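Local coordinates for GTP-binding protein (Pyrococcus horikoshii, PDB 1WXQ), which probably binds GTP as an Obg-type P-loop GTPase and may hydrolyse nucleoside triphosphates, though its cellular role is unknown, at residues Asp202-Ala205 with Phe206-Ile210; Gly176-Glu179 with Asn180-Trp183. All blocks are in the same frame, centred on the assembly; numbering follows the deposited sequence.

In the fold
Both contacts lie in the helical region that the chain builds between strands 104-110 and 217-222, which are parallel neighbours in the sheet of the G domain; such a helical insertion is consistent with an Obg-like GTPase. Contact 2 comes first, at the start of helix 179-188, and contact 1 follows within the next helix, 200-214. Their centres are about 13 Å apart, and they touch directly: Ile210 CG2 lies 3.9 Å from Val177 CG2, and the ring of Phe206 reaches the backbone at Val182. The two helices therefore pack together, with the loop leading into the first resting on the second. Helix 127-147 covers another part of helix 200-214, which thus joins both neighbours.

Contact 1 (Asp202-Ala205 with Phe206-Ile210); sequences DLLA and FASEI
The ring of Phe206 meets the preceding turn of its helix with an edge, where Leu203 O lies near the ring plane, while Asp202 O approaches obliquely. Over one face sits Ile210 CG1, 3.5 Å above the plane and offset toward the rim, a neighbour one helical turn further on. Trp198 adds an edge-to-face ring contact, and Ala185 and Met186 of helix 179-188 also touch the phenyl group. With CG opposite the backbone N (chi1 170°), the ring is carried off the turn toward these partners; of the side chain, only CB stays close to Asp202 O. Backbone bonds join the turns, from each N-H to the carbonyl O four residues earlier: Phe206 N to Asp202 O at 2.7 Å, Ala207 N to Leu203 O, Ser208 N to Leu204 O, fairly straight (N-H...O 165°), and Glu209 N to Ala205 O. Ser208 OG is hydrogen-bonded to Asp139 of helix 127-147, where Leu203 and Ala207 pack on Tyr143, and Glu209 makes a salt bridge with Arg212 further along its own helix. The chemistry implies a division of labour: peptide groups hold the turns together, while Phe206, Leu203, Ala207 and Ser208 bind the helix to its neighbours.

Contact 2 (Gly176-Glu179 with Asn180-Trp183); sequences GVNE and NDVW
The N-terminus of helix 179-188 carries one half of a capping box together with a hydrophobic staple. Asn178 occupies the N-cap, and its backbone N donates to Asp181 OD2, three residues on, at 2.8 Å. The bond is nearly straight (N-H...O 160°), and the donor comes from above the carboxylate plane. CG of Asp181 turns beside its own backbone N (chi1 -58°), which swings the carboxylate back toward the start of the helix. The reciprocal bond of a full box is absent, since the Asn178 side chain makes no capping bond; its amide stands almost perpendicular to the carboxylate, the planes 82° apart. With an alanine in place of Asp181, the Asn178 N-H would probably lose this acceptor and the loop would be freer to shift at the helix start. Asn178 O accepts a bond from Val182 N at 3.2 Å and a weak one from Asp181 N, and Trp183 N reaches Glu179 O from above the carbonyl plane, so the first turn is closed by backbone bonds. Val177 also packs on Ile210 and Asn214 of helix 200-214, which places the staple against that helix. The staple joins the residue before the cap to the fourth after it: the valine side chains cross at about a right angle, with Val177 CG1 3.5 Å from Val182 CG2.

Contact 1 (Asp202-Ala205 with Phe206-Ile210)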
loop_
_atom_site.group_PDB
_atom_site.type_symbol
_atom_site.label_atom_id
_atom_site.label_comp_id
_atom_site.label_asym_id
_atom_site.label_seq_id
_atom_site.Cartn_x
_atom_site.Cartn_y
_atom_site.Cartn_z
ATOM N N ASP A 202 5.778 -26.003 8.926
ATOM C CA ASP A 202 5.795 -24.784 9.735
ATOM C C ASP A 202 6.412 -23.639 8.945
ATOM O O ASP A 202 5.927 -22.516 8.962
ATOM C CB ASP A 202 6.615 -24.996 11.013
ATOM C CG ASP A 202 6.094 -26.143 11.856
ATOM O OD1 ASP A 202 4.870 -26.250 12.010
ATOM O OD2 ASP A 202 6.911 -26.933 12.375
ATOM N N LEU A 203 7.487 -23.938 8.238
ATOM C CA LEU A 203 8.162 -22.931 7.458
ATOM C C LEU A 203 7.316 -22.348 6.324
ATOM O O LEU A 203 7.174 -21.123 6.206
ATOM C CB LEU A 203 9.465 -23.504 6.927
ATOM C CG LEU A 203 10.579 -23.584 7.967
ATOM C CD1 LEU A 203 11.756 -24.404 7.444
ATOM C CD2 LEU A 203 11.011 -22.174 8.295
ATOM N N LEU A 204 6.746 -23.213 5.494
ATOM C CA LEU A 204 5.923 -22.746 4.383
ATOM C C LEU A 204 4.718 -21.960 4.936
ATOM O O LEU A 204 4.378 -20.865 4.451
ATOM C CB LEU A 204 5.458 -23.941 3.552
ATOM C CG LEU A 204 4.502 -23.615 2.419
ATOM C CD1 LEU A 204 5.076 -22.498 1.591
ATOM C CD2 LEU A 204 4.281 -24.862 1.559
ATOM N N ALA A 205 4.092 -22.515 5.969
ATOM C CA ALA A 205 2.942 -21.862 6.583
ATOM C C ALA A 205 3.368 -20.521 7.166
ATOM O O ALA A 205 2.653 -19.526 7.066
ATOM C CB ALA A 205 2.362 -22.739 7.682
ATOM N N PHE A 206 4.538 -20.496 7.794
ATOM C CA PHE A 206 5.024 -19.255 8.371
ATOM C C PHE A 206 5.342 -18.284 7.243
ATOM O O PHE A 206 5.082 -17.095 7.363
ATOM C CB PHE A 206 6.261 -19.495 9.234
ATOM C CG PHE A 206 6.951 -18.229 9.658
ATOM C CD1 PHE A 206 8.042 -17.748 8.944
ATOM C CD2 PHE A 206 6.490 -17.498 10.743
ATOM C CE1 PHE A 206 8.667 -16.551 9.304
ATOM C CE2 PHE A 206 7.102 -16.304 11.115
ATOM C CZ PHE A 206 8.196 -15.827 10.392
ATOM N N ALA A 207 5.890 -18.798 6.146
ATOM C CA ALA A 207 6.217 -17.950 5.003
ATOM C C ALA A 207 4.957 -17.275 4.458
ATOM O O ALA A 207 4.942 -16.068 4.236
ATOM C CB ALA A 207 6.892 -18.777 3.888
ATOM N N SER A 208 3.907 -18.063 4.251
ATOM C CA SER A 208 2.656 -17.543 3.724
ATOM C C SER A 208 2.098 -16.462 4.644
ATOM O O SER A 208 1.611 -15.431 4.177
ATOM C CB SER A 208 1.623 -18.677 3.557
ATOM O OG SER A 208 1.993 -19.575 2.506
ATOM N N GLU A 209 2.188 -16.689 5.948
ATOM C CA GLU A 209 1.674 -15.722 6.891
ATOM C C GLU A 209 2.447 -14.415 6.804
ATOM O O GLU A 209 1.886 -13.343 7.012
ATOM C CB GLU A 209 1.736 -16.278 8.309
ATOM C CG GLU A 209 1.069 -15.375 9.342
ATOM C CD GLU A 209 -0.274 -14.813 8.883
ATOM O OE1 GLU A 209 -1.114 -15.581 8.357
ATOM O OE2 GLU A 209 -0.483 -13.594 9.064
ATOM N N ILE A 210 3.733 -14.501 6.485
ATOM C CA ILE A 210 4.572 -13.313 6.373
ATOM C C ILE A 210 4.199 -12.521 5.137
ATOM O O ILE A 210 4.130 -11.291 5.178
ATOM C CB ILE A 210 6.066 -13.696 6.311
ATOM C CG1 ILE A 210 6.541 -14.138 7.695
ATOM C CG2 ILE A 210 6.889 -12.532 5.844
ATOM C CD1 ILE A 210 6.376 -13.048 8.742
#

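Contact 2 (Gly176-Glu179 with Asn180-Trp183)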
loop_
_atom_site.group_PDB
_atom_site.type_symbol
_atom_site.label_atom_id
_atom_site.label_comp_id
_atom_site.label_asym_id
_atom_site.label_seq_id
_atom_site.Cartn_x
_atom_site.Cartn_y
_atom_site.Cartn_z
ATOM N N GLY A 176 11.572 -6.296 4.454
ATOM C CA GLY A 176 10.741 -5.345 5.174
ATOM C C GLY A 176 10.072 -5.911 6.412
ATOM O O GLY A 176 9.175 -5.287 6.971
ATOM N N VAL A 177 10.507 -7.081 6.865
ATOM C CA VAL A 177 9.906 -7.708 8.044
ATOM C C VAL A 177 10.401 -7.133 9.409
ATOM O O VAL A 177 11.595 -6.957 9.583
ATOM C CB VAL A 177 10.183 -9.235 8.004
ATOM C CG1 VAL A 177 9.653 -9.886 9.263
ATOM C CG2 VAL A 177 9.537 -9.879 6.773
ATOM N N ASN A 178 9.484 -6.834 10.346
ATOM C CA ASN A 178 9.627 -6.350 11.683
ATOM C C ASN A 178 9.890 -7.541 12.556
ATOM O O ASN A 178 9.355 -8.624 12.351
ATOM C CB ASN A 178 8.313 -5.681 12.094
ATOM C CG ASN A 178 8.535 -4.198 12.252
ATOM O OD1 ASN A 178 8.962 -3.714 13.297
ATOM N ND2 ASN A 178 8.232 -3.461 11.171
ATOM N N GLU A 179 10.485 -7.309 13.708
ATOM C CA GLU A 179 10.571 -8.315 14.712
ATOM C C GLU A 179 9.157 -8.477 15.262
ATOM O O GLU A 179 8.864 -9.496 15.869
ATOM C CB GLU A 179 11.485 -7.877 15.840
ATOM C CG GLU A 179 11.599 -8.955 16.894
ATOM C CD GLU A 179 12.525 -8.574 18.032
ATOM O OE1 GLU A 179 13.656 -8.093 17.757
ATOM O OE2 GLU A 179 12.122 -8.767 19.202
ATOM N N ASN A 180 8.288 -7.477 15.081
ATOM C CA ASN A 180 6.914 -7.586 15.577
ATOM C C ASN A 180 6.099 -8.457 14.640
ATOM O O ASN A 180 5.236 -9.207 15.088
ATOM C CB ASN A 180 6.242 -6.212 15.702
ATOM C CG ASN A 180 4.742 -6.314 15.958
ATOM O OD1 ASN A 180 3.924 -5.848 15.155
ATOM N ND2 ASN A 180 4.374 -6.929 17.076
ATOM N N ASP A 181 6.377 -8.361 13.340
ATOM C CA ASP A 181 5.643 -9.160 12.357
ATOM C C ASP A 181 5.960 -10.627 12.624
ATOM O O ASP A 181 5.078 -11.488 12.586
ATOM C CB ASP A 181 6.048 -8.798 10.916
ATOM C CG ASP A 181 5.819 -7.330 10.581
ATOM O OD1 ASP A 181 4.782 -6.770 10.987
ATOM O OD2 ASP A 181 6.673 -6.730 9.894
ATOM N N VAL A 182 7.230 -10.896 12.907
ATOM C CA VAL A 182 7.686 -12.246 13.192
ATOM C C VAL A 182 7.018 -12.753 14.460
ATOM O O VAL A 182 6.522 -13.879 14.507
ATOM C CB VAL A 182 9.215 -12.295 13.395
ATOM C CG1 VAL A 182 9.632 -13.678 13.798
ATOM C CG2 VAL A 182 9.935 -11.863 12.121
ATOM N N TRP A 183 6.998 -11.920 15.491
ATOM C CA TRP A 183 6.389 -12.316 16.752
ATOM C C TRP A 183 4.930 -12.759 16.579
ATOM O O TRP A 183 4.514 -13.794 17.089
ATOM C CB TRP A 183 6.454 -11.154 17.764
ATOM C CG TRP A 183 6.073 -11.599 19.122
ATOM C CD1 TRP A 183 6.892 -12.166 20.055
ATOM C CD2 TRP A 183 4.748 -11.685 19.647
ATOM N NE1 TRP A 183 6.157 -12.616 21.128
ATOM C CE2 TRP A 183 4.834 -12.333 20.902
ATOM C CE3 TRP A 183 3.489 -11.285 19.178
ATOM C CZ2 TRP A 183 3.713 -12.593 21.692
ATOM C CZ3 TRP A 183 2.372 -11.545 19.963
ATOM C CH2 TRP A 183 2.495 -12.194 21.208
#